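Local coordinates for uncharacterized protein (PDB 4E6F), which is of unknown function but belongs to the DUF4468 family, whose domain has a TBP-like fold, at residues 23-27 / 111-115. Residues are numbered along the deposited sequence.
Sequences GKVVF and ELEKI. With EDO (1,2-ethanediol), chain E.
Residues 24-27 and 111-115 run antiparallel at 154°, their axes approaching to 4.6 Å. F27 and L112 form a hydrogen-bonded pair, with F27 N to L112 O at 2.9 Å and L112 N to F27 O at 2.8 Å. The two side chains share one face of the sheet, F27 CB lying 4.1 Å from L112 CB. F27, with chi1 m and chi2 near 90°, carries its ring edge to I115, F27 CE1 lying 3.6 Å from I115 CD1; helix 149-169 packs on this face through F158, A159 and F163, as expected of the curved antiparallel sheet and long covering helix of a TBP-like fold. V26, a t rotamer on the other face, sets CG2 4.1 Å from E113 CB and CG1 3.8 Å from E111 OE2, while E113 OE2 bonds to T100 on strand 90-104. Beyond V26 the strands splay: K114 takes a left-handed conformation (phi/psi 53/46), and two waters replace direct bonds, each donating to V25 O at 2.8 Å and accepting from K114 N or I115 N at 2.9 Å.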
loop_
_atom_site.group_PDB
_atom_site.type_symbol
_atom_site.label_atom_id
_atom_site.label_comp_id
_atom_site.label_asym_id
_atom_site.label_seq_id
_atom_site.Cartn_x
_atom_site.Cartn_y
_atom_site.Cartn_z
ATOM N N GLY A 23 7.992 10.239 -11.181
ATOM C CA GLY A 23 7.911 9.089 -12.084
ATOM C C GLY A 23 7.748 7.714 -11.454
ATOM O O GLY A 23 7.836 6.704 -12.157
ATOM N N LYS A 24 7.495 7.660 -10.132
ATOM C CA LYS A 24 7.345 6.390 -9.406
ATOM C C LYS A 24 5.974 6.274 -8.757
ATOM O O LYS A 24 5.412 7.276 -8.333
ATOM C CB LYS A 24 8.427 6.267 -8.309
ATOM C CG LYS A 24 9.873 6.410 -8.807
ATOM C CD LYS A 24 10.329 5.210 -9.620
ATOM C CE LYS A 24 11.815 5.260 -9.908
ATOM N NZ LYS A 24 12.190 4.261 -10.939
ATOM N N VAL A 25 5.460 5.050 -8.647
ATOM C CA VAL A 25 4.168 4.839 -7.997
ATOM C C VAL A 25 4.339 4.989 -6.495
ATOM O O VAL A 25 5.159 4.289 -5.877
ATOM C CB VAL A 25 3.556 3.472 -8.370
ATOM C CG1 VAL A 25 2.329 3.163 -7.497
ATOM C CG2 VAL A 25 3.185 3.452 -9.847
ATOM N N VAL A 26 3.553 5.895 -5.897
ATOM C CA VAL A 26 3.573 6.094 -4.456
ATOM C C VAL A 26 2.138 6.274 -3.984
ATOM O O VAL A 26 1.527 7.292 -4.318
ATOM C CB VAL A 26 4.428 7.317 -4.040
ATOM C CG1 VAL A 26 4.434 7.494 -2.514
ATOM C CG2 VAL A 26 5.862 7.212 -4.570
ATOM N N PHE A 27 1.595 5.322 -3.227
ATOM C CA PHE A 27 0.275 5.540 -2.615
ATOM C C PHE A 27 0.512 6.304 -1.332
ATOM O O PHE A 27 1.503 6.042 -0.654
ATOM C CB PHE A 27 -0.430 4.203 -2.325
ATOM C CG PHE A 27 -0.784 3.399 -3.549
ATOM C CD1 PHE A 27 0.110 2.475 -4.077
ATOM C CD2 PHE A 27 -2.017 3.567 -4.178
ATOM C CE1 PHE A 27 -0.222 1.716 -5.213
ATOM C CE2 PHE A 27 -2.350 2.806 -5.320
ATOM C CZ PHE A 27 -1.449 1.891 -5.827
ATOM N N GLU A 111 3.327 6.480 3.305
ATOM C CA GLU A 111 3.542 6.208 1.903
ATOM C C GLU A 111 3.830 4.746 1.656
ATOM O O GLU A 111 4.570 4.115 2.427
ATOM C CB GLU A 111 4.723 7.036 1.364
ATOM C CG GLU A 111 4.432 8.529 1.395
ATOM C CD GLU A 111 5.634 9.405 1.095
ATOM O OE1 GLU A 111 6.603 9.401 1.889
ATOM O OE2 GLU A 111 5.613 10.085 0.047
ATOM N N LEU A 112 3.256 4.215 0.555
ATOM C CA LEU A 112 3.507 2.849 0.113
ATOM C C LEU A 112 4.198 2.971 -1.236
ATOM O O LEU A 112 3.616 3.509 -2.189
ATOM C CB LEU A 112 2.199 2.035 0.039
ATOM C CG LEU A 112 2.347 0.613 -0.465
ATOM C CD1 LEU A 112 3.030 -0.267 0.577
ATOM C CD2 LEU A 112 0.986 0.019 -0.826
ATOM N N GLU A 113 5.452 2.555 -1.295
ATOM C CA GLU A 113 6.256 2.759 -2.496
ATOM C C GLU A 113 7.166 1.591 -2.824
ATOM O O GLU A 113 7.155 0.578 -2.126
ATOM C CB GLU A 113 7.093 4.035 -2.311
ATOM C CG GLU A 113 7.982 4.027 -1.066
ATOM C CD GLU A 113 8.852 5.258 -0.904
ATOM O OE1 GLU A 113 9.105 5.955 -1.912
ATOM O OE2 GLU A 113 9.259 5.547 0.242
ATOM N N LYS A 114 7.937 1.727 -3.931
ATOM C CA LYS A 114 8.872 0.709 -4.400
ATOM C C LYS A 114 8.143 -0.644 -4.551
ATOM O O LYS A 114 8.630 -1.687 -4.105
ATOM C CB LYS A 114 10.090 0.609 -3.454
ATOM C CG LYS A 114 10.856 1.921 -3.374
ATOM C CD LYS A 114 12.042 1.748 -2.442
ATOM C CE LYS A 114 12.762 3.039 -2.218
ATOM N NZ LYS A 114 13.916 2.813 -1.299
ATOM N N ILE A 115 6.969 -0.593 -5.176
ATOM C CA ILE A 115 6.120 -1.768 -5.343
ATOM C C ILE A 115 6.546 -2.568 -6.558
ATOM O O ILE A 115 6.613 -2.026 -7.670
ATOM C CB ILE A 115 4.650 -1.334 -5.472
ATOM C CG1 ILE A 115 4.213 -0.542 -4.207
ATOM C CG2 ILE A 115 3.727 -2.570 -5.754
ATOM C CD1 ILE A 115 2.919 0.211 -4.340
HETATM C C1 EDO E . 11.028 -3.557 -2.096
HETATM O O1 EDO E . 10.366 -2.391 -1.627
HETATM C C2 EDO E . 11.457 -4.443 -0.897
HETATM O O2 EDO E . 10.322 -4.865 -0.134
HETATM O O HOH W 1 6.061 1.723 -6.693
HETATM O O HOH W 2 7.928 4.087 -5.598
#